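Local coordinates for protein Bse634I restriction endonuclease (Geobacillus stearothermophilus, PDB 1KNV) that is a type II restriction endonuclease that probably cleaves DNA at a specific sequence with the help of a metal ion, at residues Glu32-His35 and His36-Pro39; Glu51-Val54 and Lys55-Lys59; Ala64-Ser68 and Gly69-Asn73; Asn73-Gly76 and Thr77-Glu80. All coordinates share one frame; numbering follows the deposited sequence.

Interaction 1 of 4, residues Glu32-His35 and His36-Pro39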
loop_
_atom_site.group_PDB
_atom_site.type_symbol
_atom_site.label_atom_id
_atom_site.label_comp_id
_atom_site.label_asym_id
_atom_site.label_seq_id
_atom_site.Cartn_x
_atom_site.Cartn_y
_atom_site.Cartn_z
ATOM N N GLU B 32 -35.620 -39.015 15.514
ATOM C CA GLU B 32 -36.702 -39.948 15.241
ATOM C C GLU B 32 -36.604 -40.546 13.847
ATOM O O GLU B 32 -36.976 -41.699 13.646
ATOM C CB GLU B 32 -38.066 -39.252 15.414
ATOM C CG GLU B 32 -38.556 -39.215 16.863
ATOM C CD GLU B 32 -39.767 -38.314 17.039
ATOM O OE1 GLU B 32 -40.560 -38.202 16.078
ATOM O OE2 GLU B 32 -39.919 -37.732 18.136
ATOM N N LEU B 33 -36.106 -39.778 12.889
ATOM C CA LEU B 33 -36.017 -40.292 11.529
ATOM C C LEU B 33 -34.618 -40.783 11.160
ATOM O O LEU B 33 -34.416 -41.322 10.074
ATOM C CB LEU B 33 -36.468 -39.245 10.524
ATOM C CG LEU B 33 -37.909 -38.788 10.580
ATOM C CD1 LEU B 33 -38.186 -37.790 9.469
ATOM C CD2 LEU B 33 -38.763 -40.010 10.442
ATOM N N TYR B 34 -33.656 -40.632 12.067
ATOM C CA TYR B 34 -32.302 -41.105 11.792
ATOM C C TYR B 34 -31.667 -41.885 12.942
ATOM O O TYR B 34 -30.536 -41.627 13.347
ATOM C CB TYR B 34 -31.400 -39.945 11.372
ATOM C CG TYR B 34 -31.896 -39.245 10.122
ATOM C CD1 TYR B 34 -32.705 -38.119 10.206
ATOM C CD2 TYR B 34 -31.588 -39.735 8.863
ATOM C CE1 TYR B 34 -33.199 -37.500 9.061
ATOM C CE2 TYR B 34 -32.081 -39.125 7.717
ATOM C CZ TYR B 34 -32.883 -38.012 7.832
ATOM O OH TYR B 34 -33.384 -37.404 6.703
ATOM N N HIS B 35 -32.408 -42.868 13.440
ATOM C CA HIS B 35 -31.945 -43.728 14.517
ATOM C C HIS B 35 -30.888 -44.694 14.017
ATOM O O HIS B 35 -30.105 -45.202 14.810
ATOM C CB HIS B 35 -33.098 -44.564 15.087
ATOM C CG HIS B 35 -33.877 -43.884 16.168
ATOM N ND1 HIS B 35 -34.978 -43.092 15.915
ATOM C CD2 HIS B 35 -33.735 -43.905 17.516
ATOM C CE1 HIS B 35 -35.483 -42.661 17.057
ATOM N NE2 HIS B 35 -34.747 -43.140 18.046
ATOM N N HIS B 36 -30.864 -44.957 12.712
ATOM C CA HIS B 36 -29.904 -45.918 12.186
ATOM C C HIS B 36 -29.026 -45.484 11.021
ATOM O O HIS B 36 -28.219 -46.269 10.526
ATOM C CB HIS B 36 -30.626 -47.218 11.816
ATOM C CG HIS B 36 -31.249 -47.919 12.988
ATOM N ND1 HIS B 36 -32.411 -47.485 13.587
ATOM C CD2 HIS B 36 -30.855 -49.017 13.679
ATOM C CE1 HIS B 36 -32.710 -48.282 14.598
ATOM N NE2 HIS B 36 -31.781 -49.219 14.675
ATOM N N GLN B 37 -29.163 -44.244 10.582
ATOM C CA GLN B 37 -28.341 -43.769 9.477
ATOM C C GLN B 37 -28.310 -42.252 9.433
ATOM O O GLN B 37 -29.131 -41.583 10.066
ATOM C CB GLN B 37 -28.896 -44.273 8.148
ATOM C CG GLN B 37 -30.228 -43.633 7.774
ATOM C CD GLN B 37 -30.579 -43.824 6.313
ATOM O OE1 GLN B 37 -30.763 -44.950 5.856
ATOM N NE2 GLN B 37 -30.670 -42.720 5.569
ATOM N N THR B 38 -27.354 -41.712 8.688
ATOM C CA THR B 38 -27.266 -40.271 8.525
ATOM C C THR B 38 -27.878 -39.981 7.167
ATOM O O THR B 38 -27.917 -40.847 6.293
ATOM C CB THR B 38 -25.808 -39.755 8.559
ATOM O OG1 THR B 38 -24.985 -40.566 7.709
ATOM C CG2 THR B 38 -25.268 -39.764 9.989
ATOM N N PRO B 39 -28.384 -38.761 6.975
ATOM C CA PRO B 39 -29.005 -38.350 5.712
ATOM C C PRO B 39 -28.157 -38.668 4.475
ATOM O O PRO B 39 -26.947 -38.453 4.472
ATOM C CB PRO B 39 -29.207 -36.855 5.915
ATOM C CG PRO B 39 -29.486 -36.764 7.400
ATOM C CD PRO B 39 -28.437 -37.677 7.973
#
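The Tyr34 side chain, at the start of the loop that follows helix 26-33, meets Gln37 and Pro39. With CG anti to its carbonyl carbon (chi1 -60°), the ring end comes up to these two residues. Tyr34 CB sits 3.1 Å from Gln37 O, and the same oxygen lies at the ring edge, near its plane, 3.3 Å from Tyr34 CD2. One step farther out the contact passes to proline: Tyr34 CE2 is 3.5 Å from Pro39 CG, and Tyr34 CZ is nearly as close to that atom. Pro39 CG therefore lies over one face, 23° off the ring normal and displaced toward the rim, a CH-pi contact. At the tip, Tyr34 OH is hydrogen-bonded to Asn46 OD1 on helix 43-60, the helix whose Asn46 also touches Pro39. Next to it in the chain, His35 turns its ring edge back to the helix, and His35 ND1 gives a weak bond to Glu32 O at 3.3 Å, in the plane of the imidazole. His36 ND1 lies 3.4 Å from His35 CB, and His35 O is over a face of the His36 ring. Tyr34 is the first residue to leave helical backbone angles: the chain leaves helix 26-33 here and enters the loop that leads to helix 43-60, with Tyr34 and Pro39 packed together and buried.

Interaction 2 of 4, residues Glu51-Val54 and Lys55-Lys59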
loop_
_atom_site.group_PDB
_atom_site.type_symbol
_atom_site.label_atom_id
_atom_site.label_comp_id
_atom_site.label_asym_id
_atom_site.label_seq_id
_atom_site.Cartn_x
_atom_site.Cartn_y
_atom_site.Cartn_z
ATOM N N GLU B 51 -40.117 -32.599 6.709
ATOM C CA GLU B 51 -41.264 -31.701 6.749
ATOM C C GLU B 51 -42.577 -32.476 6.790
ATOM O O GLU B 51 -43.394 -32.296 7.703
ATOM C CB GLU B 51 -41.262 -30.768 5.538
ATOM C CG GLU B 51 -42.474 -29.850 5.506
ATOM C CD GLU B 51 -42.276 -28.635 4.630
ATOM O OE1 GLU B 51 -43.223 -27.830 4.528
ATOM O OE2 GLU B 51 -41.177 -28.479 4.051
ATOM N N ASN B 52 -42.772 -33.331 5.792
ATOM C CA ASN B 52 -43.975 -34.140 5.707
ATOM C C ASN B 52 -44.138 -34.966 6.970
ATOM O O ASN B 52 -45.253 -35.152 7.460
ATOM C CB ASN B 52 -43.913 -35.055 4.496
ATOM C CG ASN B 52 -43.770 -34.288 3.210
ATOM O OD1 ASN B 52 -44.330 -33.202 3.064
ATOM N ND2 ASN B 52 -43.029 -34.850 2.262
ATOM N N TYR B 53 -43.031 -35.462 7.505
ATOM C CA TYR B 53 -43.108 -36.243 8.722
ATOM C C TYR B 53 -43.746 -35.418 9.824
ATOM O O TYR B 53 -44.669 -35.868 10.494
ATOM C CB TYR B 53 -41.733 -36.665 9.188
ATOM C CG TYR B 53 -41.771 -37.346 10.532
ATOM C CD1 TYR B 53 -42.324 -38.619 10.676
ATOM C CD2 TYR B 53 -41.231 -36.733 11.656
ATOM C CE1 TYR B 53 -42.328 -39.264 11.911
ATOM C CE2 TYR B 53 -41.230 -37.368 12.894
ATOM C CZ TYR B 53 -41.773 -38.633 13.014
ATOM O OH TYR B 53 -41.736 -39.272 14.230
ATOM N N VAL B 54 -43.235 -34.211 10.028
ATOM C CA VAL B 54 -43.785 -33.338 11.057
ATOM C C VAL B 54 -45.241 -33.014 10.714
ATOM O O VAL B 54 -46.088 -32.896 11.600
ATOM C CB VAL B 54 -42.961 -32.029 11.180
ATOM C CG1 VAL B 54 -43.656 -31.047 12.117
ATOM C CG2 VAL B 54 -41.565 -32.350 11.705
ATOM N N LYS B 55 -45.529 -32.879 9.426
ATOM C CA LYS B 55 -46.890 -32.587 9.001
ATOM C C LYS B 55 -47.832 -33.763 9.289
ATOM O O LYS B 55 -48.999 -33.559 9.620
ATOM C CB LYS B 55 -46.915 -32.221 7.515
ATOM C CG LYS B 55 -46.311 -30.854 7.220
ATOM C CD LYS B 55 -46.438 -30.494 5.747
ATOM C CE LYS B 55 -46.014 -29.059 5.483
ATOM N NZ LYS B 55 -46.161 -28.689 4.048
ATOM N N ASP B 56 -47.330 -34.990 9.168
ATOM C CA ASP B 56 -48.154 -36.151 9.458
ATOM C C ASP B 56 -48.397 -36.219 10.956
ATOM O O ASP B 56 -49.503 -36.530 11.393
ATOM C CB ASP B 56 -47.486 -37.446 8.992
ATOM C CG ASP B 56 -47.452 -37.573 7.486
ATOM O OD1 ASP B 56 -48.265 -36.901 6.815
ATOM O OD2 ASP B 56 -46.624 -38.353 6.976
ATOM N N VAL B 57 -47.369 -35.923 11.744
ATOM C CA VAL B 57 -47.497 -35.951 13.199
ATOM C C VAL B 57 -48.487 -34.895 13.705
ATOM O O VAL B 57 -49.229 -35.127 14.658
ATOM C CB VAL B 57 -46.131 -35.734 13.870
ATOM C CG1 VAL B 57 -46.301 -35.548 15.375
ATOM C CG2 VAL B 57 -45.227 -36.927 13.574
ATOM N N VAL B 58 -48.493 -33.730 13.071
ATOM C CA VAL B 58 -49.417 -32.677 13.468
ATOM C C VAL B 58 -50.845 -33.166 13.242
ATOM O O VAL B 58 -51.717 -32.994 14.094
ATOM C CB VAL B 58 -49.213 -31.395 12.629
ATOM C CG1 VAL B 58 -50.271 -30.371 12.986
ATOM C CG2 VAL B 58 -47.830 -30.822 12.874
ATOM N N LYS B 59 -51.068 -33.787 12.086
ATOM C CA LYS B 59 -52.383 -34.290 11.717
ATOM C C LYS B 59 -52.851 -35.410 12.626
ATOM O O LYS B 59 -54.004 -35.420 13.043
ATOM C CB LYS B 59 -52.386 -34.762 10.260
ATOM C CG LYS B 59 -53.778 -35.094 9.742
ATOM C CD LYS B 59 -53.820 -35.323 8.233
ATOM C CE LYS B 59 -55.233 -35.730 7.796
ATOM N NZ LYS B 59 -55.398 -35.939 6.315
HETATM O O HOH W 1 -44.314 -30.501 2.614
#
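One face of the Tyr53 ring receives Val57 CG2, whose distance to the ring centroid is 4.0 Å, 16° off the normal; this is a CH-pi contact one helical turn along. The methyl points there because CG2 stands anti to the carbonyl carbon of Val57. Tyr53 OH itself is hydrogen-bonded to Ser8 OG and probably to Glu32 OE1. On another side of the helix, Glu51 and Lys55 run side by side, both extended beyond CG, and Lys55 CE packs 3.6 Å from Glu51 CG. They end in an i to i+4 salt bridge, Glu51 OE1 to Lys55 NZ at 3.1 Å, weak as a hydrogen bond. A water bonded to Lys55 NZ donates to Asn52 OD1 at 2.7 Å, tying a third side chain to the ammonium. Glu51 OE2 pairs with Arg75, so the carboxylate joins two cations. Replacing Glu51 by an alanine would probably cost Lys55 and Arg75 this shared counter-charge and leave the lysine chain less firmly placed. Along the backbone, Val58 N bonds to Val54 O at 2.9 Å, one of four consecutive i to i+4 bonds. Within helix 43-60, Val54, Val57 and Val58 face Val11 of strand 11-16, while Glu51 and Val54 lean on Phe71 of helix 68-93.

Interaction 3 of 4, residues Ala64-Ser68 and Gly69-Asn73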
loop_
_atom_site.group_PDB
_atom_site.type_symbol
_atom_site.label_atom_id
_atom_site.label_comp_id
_atom_site.label_asym_id
_atom_site.label_seq_id
_atom_site.Cartn_x
_atom_site.Cartn_y
_atom_site.Cartn_z
ATOM N N ALA B 64 -53.130 -27.632 15.685
ATOM C CA ALA B 64 -53.155 -26.501 14.766
ATOM C C ALA B 64 -51.926 -26.678 13.881
ATOM O O ALA B 64 -50.863 -27.063 14.363
ATOM C CB ALA B 64 -53.069 -25.189 15.543
ATOM N N ILE B 65 -52.060 -26.408 12.591
ATOM C CA ILE B 65 -50.937 -26.582 11.678
ATOM C C ILE B 65 -49.979 -25.385 11.631
ATOM O O ILE B 65 -50.404 -24.238 11.450
ATOM C CB ILE B 65 -51.452 -26.871 10.265
ATOM C CG1 ILE B 65 -52.385 -28.080 10.302
ATOM C CG2 ILE B 65 -50.284 -27.123 9.327
ATOM C CD1 ILE B 65 -53.142 -28.313 9.010
ATOM N N PRO B 66 -48.666 -25.641 11.805
ATOM C CA PRO B 66 -47.630 -24.603 11.780
ATOM C C PRO B 66 -47.583 -23.885 10.430
ATOM O O PRO B 66 -47.724 -24.514 9.384
ATOM C CB PRO B 66 -46.353 -25.390 12.062
ATOM C CG PRO B 66 -46.832 -26.474 12.960
ATOM C CD PRO B 66 -48.088 -26.923 12.248
ATOM N N THR B 67 -47.376 -22.573 10.459
ATOM C CA THR B 67 -47.332 -21.771 9.241
ATOM C C THR B 67 -46.158 -22.131 8.344
ATOM O O THR B 67 -45.221 -22.808 8.763
ATOM C CB THR B 67 -47.238 -20.275 9.579
ATOM O OG1 THR B 67 -45.928 -19.973 10.075
ATOM C CG2 THR B 67 -48.248 -19.921 10.651
ATOM N N SER B 68 -46.216 -21.675 7.097
ATOM C CA SER B 68 -45.139 -21.940 6.158
ATOM C C SER B 68 -43.858 -21.423 6.785
ATOM O O SER B 68 -42.804 -22.043 6.667
ATOM C CB SER B 68 -45.390 -21.225 4.830
ATOM O OG SER B 68 -46.438 -21.850 4.115
ATOM N N GLY B 69 -43.969 -20.285 7.465
ATOM C CA GLY B 69 -42.817 -19.689 8.116
ATOM C C GLY B 69 -42.130 -20.636 9.080
ATOM O O GLY B 69 -40.928 -20.891 8.951
ATOM N N ALA B 70 -42.890 -21.153 10.044
ATOM C CA ALA B 70 -42.362 -22.079 11.043
ATOM C C ALA B 70 -41.626 -23.221 10.356
ATOM O O ALA B 70 -40.567 -23.655 10.817
ATOM C CB ALA B 70 -43.497 -22.631 11.904
ATOM N N PHE B 71 -42.193 -23.695 9.247
ATOM C CA PHE B 71 -41.590 -24.783 8.484
ATOM C C PHE B 71 -40.349 -24.350 7.711
ATOM O O PHE B 71 -39.351 -25.067 7.701
ATOM C CB PHE B 71 -42.614 -25.409 7.520
ATOM C CG PHE B 71 -43.522 -26.425 8.173
ATOM C CD1 PHE B 71 -44.882 -26.168 8.335
ATOM C CD2 PHE B 71 -43.006 -27.622 8.661
ATOM C CE1 PHE B 71 -45.709 -27.085 8.976
ATOM C CE2 PHE B 71 -43.826 -28.543 9.301
ATOM C CZ PHE B 71 -45.180 -28.273 9.459
ATOM N N SER B 72 -40.407 -23.188 7.066
ATOM C CA SER B 72 -39.266 -22.691 6.307
ATOM C C SER B 72 -38.084 -22.526 7.246
ATOM O O SER B 72 -36.938 -22.754 6.863
ATOM C CB SER B 72 -39.581 -21.346 5.661
ATOM O OG SER B 72 -38.519 -20.952 4.805
ATOM N N ASN B 73 -38.368 -22.123 8.478
ATOM C CA ASN B 73 -37.322 -21.946 9.476
ATOM C C ASN B 73 -36.775 -23.289 9.938
ATOM O O ASN B 73 -35.569 -23.448 10.103
ATOM C CB ASN B 73 -37.861 -21.187 10.689
ATOM C CG ASN B 73 -38.105 -19.722 10.402
ATOM O OD1 ASN B 73 -38.627 -19.001 11.247
ATOM N ND2 ASN B 73 -37.723 -19.269 9.207
#
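Pro66 and Phe71 meet where the loop runs into helix 68-93: Pro66 CB lies 3.6 Å from Phe71 CE1, and the proline ring and the phenyl ring approach at a slant. The backbone joins in, since Pro66 O sits at the edge of the phenyl ring, near its plane, 3.3 Å from Phe71 CE1. Ala70 adds its methyl from the same turn, with Pro66 CB 4.0 Å from Ala70 CB. Phe71 reaches back toward the loop because its CG is anti to its carbonyl carbon (chi1 -82°), which directs the ring along the helix toward the N-terminus. Thr67 is the N-cap: its OG1, held between the backbone N and the carbonyl carbon (chi1 72°), accepts from Ala70 N at 3.3 Å in a nearly straight bond of 170°. It thereby satisfies an amide of the first turn that has no preceding helical carbonyl. Behind the cap the regular i to i+4 bonds begin, with Phe71 N bonded to Thr67 O at 3.2 Å and Ser72 N bonded to Ser68 O at 2.7 Å. Farther out, Phe71 makes a cation-pi contact with Lys55 of helix 43-60 and touches Ile24 of strand 19-24. With an alanine at Phe71, a gap would probably open beside Pro66 and Ile24, and Lys55 would lose its aromatic partner. Pro66 also rests on Ile24 and on Val58.

Interaction 4 of 4, residues Asn73-Gly76 and Thr77-Glu80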
loop_
_atom_site.group_PDB
_atom_site.type_symbol
_atom_site.label_atom_id
_atom_site.label_comp_id
_atom_site.label_asym_id
_atom_site.label_seq_id
_atom_site.Cartn_x
_atom_site.Cartn_y
_atom_site.Cartn_z
ATOM N N ASN B 73 -38.368 -22.123 8.478
ATOM C CA ASN B 73 -37.322 -21.946 9.476
ATOM C C ASN B 73 -36.775 -23.289 9.938
ATOM O O ASN B 73 -35.569 -23.448 10.103
ATOM C CB ASN B 73 -37.861 -21.187 10.689
ATOM C CG ASN B 73 -38.105 -19.722 10.402
ATOM O OD1 ASN B 73 -38.627 -19.001 11.247
ATOM N ND2 ASN B 73 -37.723 -19.269 9.207
ATOM N N THR B 74 -37.660 -24.254 10.158
ATOM C CA THR B 74 -37.225 -25.567 10.603
ATOM C C THR B 74 -36.348 -26.254 9.560
ATOM O O THR B 74 -35.379 -26.914 9.912
ATOM C CB THR B 74 -38.425 -26.453 10.950
ATOM O OG1 THR B 74 -39.125 -25.884 12.066
ATOM C CG2 THR B 74 -37.964 -27.842 11.317
ATOM N N ARG B 75 -36.674 -26.099 8.280
ATOM C CA ARG B 75 -35.858 -26.704 7.230
ATOM C C ARG B 75 -34.434 -26.138 7.273
ATOM O O ARG B 75 -33.461 -26.839 6.968
ATOM C CB ARG B 75 -36.461 -26.433 5.851
ATOM C CG ARG B 75 -37.728 -27.190 5.545
ATOM C CD ARG B 75 -38.295 -26.730 4.213
ATOM N NE ARG B 75 -37.512 -27.153 3.052
ATOM C CZ ARG B 75 -37.696 -28.302 2.409
ATOM N NH1 ARG B 75 -38.628 -29.153 2.815
ATOM N NH2 ARG B 75 -36.976 -28.588 1.334
ATOM N N GLY B 76 -34.320 -24.863 7.641
ATOM C CA GLY B 76 -33.017 -24.224 7.737
ATOM C C GLY B 76 -32.214 -24.869 8.850
ATOM O O GLY B 76 -31.043 -25.199 8.670
ATOM N N THR B 77 -32.843 -25.057 10.007
ATOM C CA THR B 77 -32.179 -25.690 11.138
ATOM C C THR B 77 -31.757 -27.107 10.778
ATOM O O THR B 77 -30.697 -27.575 11.199
ATOM C CB THR B 77 -33.094 -25.747 12.339
ATOM O OG1 THR B 77 -33.409 -24.413 12.750
ATOM C CG2 THR B 77 -32.423 -26.494 13.480
ATOM N N TRP B 78 -32.592 -27.795 10.000
ATOM C CA TRP B 78 -32.275 -29.150 9.572
ATOM C C TRP B 78 -31.100 -29.107 8.598
ATOM O O TRP B 78 -30.175 -29.915 8.689
ATOM C CB TRP B 78 -33.481 -29.817 8.890
ATOM C CG TRP B 78 -34.567 -30.242 9.836
ATOM C CD1 TRP B 78 -34.416 -30.669 11.131
ATOM C CD2 TRP B 78 -35.965 -30.321 9.551
ATOM N NE1 TRP B 78 -35.634 -31.006 11.664
ATOM C CE2 TRP B 78 -36.602 -30.803 10.715
ATOM C CE3 TRP B 78 -36.744 -30.030 8.422
ATOM C CZ2 TRP B 78 -37.981 -31.000 10.781
ATOM C CZ3 TRP B 78 -38.114 -30.224 8.488
ATOM C CH2 TRP B 78 -38.719 -30.705 9.660
ATOM N N PHE B 79 -31.134 -28.160 7.667
ATOM C CA PHE B 79 -30.061 -28.035 6.694
ATOM C C PHE B 79 -28.731 -27.779 7.391
ATOM O O PHE B 79 -27.701 -28.322 6.998
ATOM C CB PHE B 79 -30.354 -26.893 5.735
ATOM C CG PHE B 79 -29.307 -26.715 4.694
ATOM C CD1 PHE B 79 -29.117 -27.687 3.719
ATOM C CD2 PHE B 79 -28.500 -25.582 4.686
ATOM C CE1 PHE B 79 -28.139 -27.536 2.743
ATOM C CE2 PHE B 79 -27.518 -25.417 3.719
ATOM C CZ PHE B 79 -27.337 -26.398 2.742
ATOM N N GLU B 80 -28.767 -26.937 8.420
ATOM C CA GLU B 80 -27.586 -26.596 9.201
ATOM C C GLU B 80 -27.020 -27.847 9.852
ATOM O O GLU B 80 -25.799 -28.045 9.889
ATOM C CB GLU B 80 -27.947 -25.569 10.283
ATOM C CG GLU B 80 -27.997 -24.116 9.796
ATOM C CD GLU B 80 -28.828 -23.205 10.700
ATOM O OE1 GLU B 80 -28.761 -23.367 11.934
ATOM O OE2 GLU B 80 -29.539 -22.315 10.180
#
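Four successive i to i+4 bonds carry the helix from Asn73-Gly76 into Thr77-Glu80: Thr77 N to Asn73 O, Trp78 N to Thr74 O, Phe79 N to Arg75 O at 2.8 Å, and Glu80 N to Gly76 O. On the buried side Thr74 lays its methyl over the indole: CG2 lies over the face of the six-membered ring, a CH-pi arrangement modelled too closely for its exact distance to be trusted. The methyl gets there because CG2 is anti to the backbone N of Thr74; that leaves OG1 to turn back along the helix, where it is hydrogen-bonded to Ala70 O. Arg75 approaches the indole more loosely, its CG 4.2 Å from Trp78 CE3 and its CA 3.6 Å from that same carbon. A bend at chi3 (71°) leads the guanidinium, its plane 72° from that of the indole, to a salt bridge with Asp48 of helix 43-60, with Glu51 as the second acid. Trp78 NE1 is bonded to Pro26 O, and the indole packs against Ala29 and Leu30 of helix 26-33 and Leu47, Leu50 and Val54 of helix 43-60. At the far end the Glu80 side chain lies beside Gly76, with Glu80 CG 3.4 Å from Gly76 O. The chemistry thus sorts by side: the apolar faces of threonine and tryptophan meet in the interior, their polar atoms are satisfied by backbone carbonyls, and the arginine charge is probably balanced by the two acids of the adjoining helix.

Overall arrangement
The four contacts follow one another along the chain, and interaction 2 is the common neighbour. It touches interaction 1 through Glu32 OE1 and Tyr53 OH, a probable hydrogen bond, and through Leu33 on Tyr53. Against interaction 3 it packs Lys55 CG 3.6 Å from Phe71 CZ, and against interaction 4 it sets the salt bridge of Glu51 OE2 with Arg75 NH1, 2.9 Å long. Interactions 3 and 4 share Asn73 on helix 68-93, their centres about 12 Å apart. Interaction 4 comes near the calcium site, empty in this chain: the side chains of Phe79 and Leu197 are about 4 Å apart, those of Glu80 and Asp146 about 7 Å.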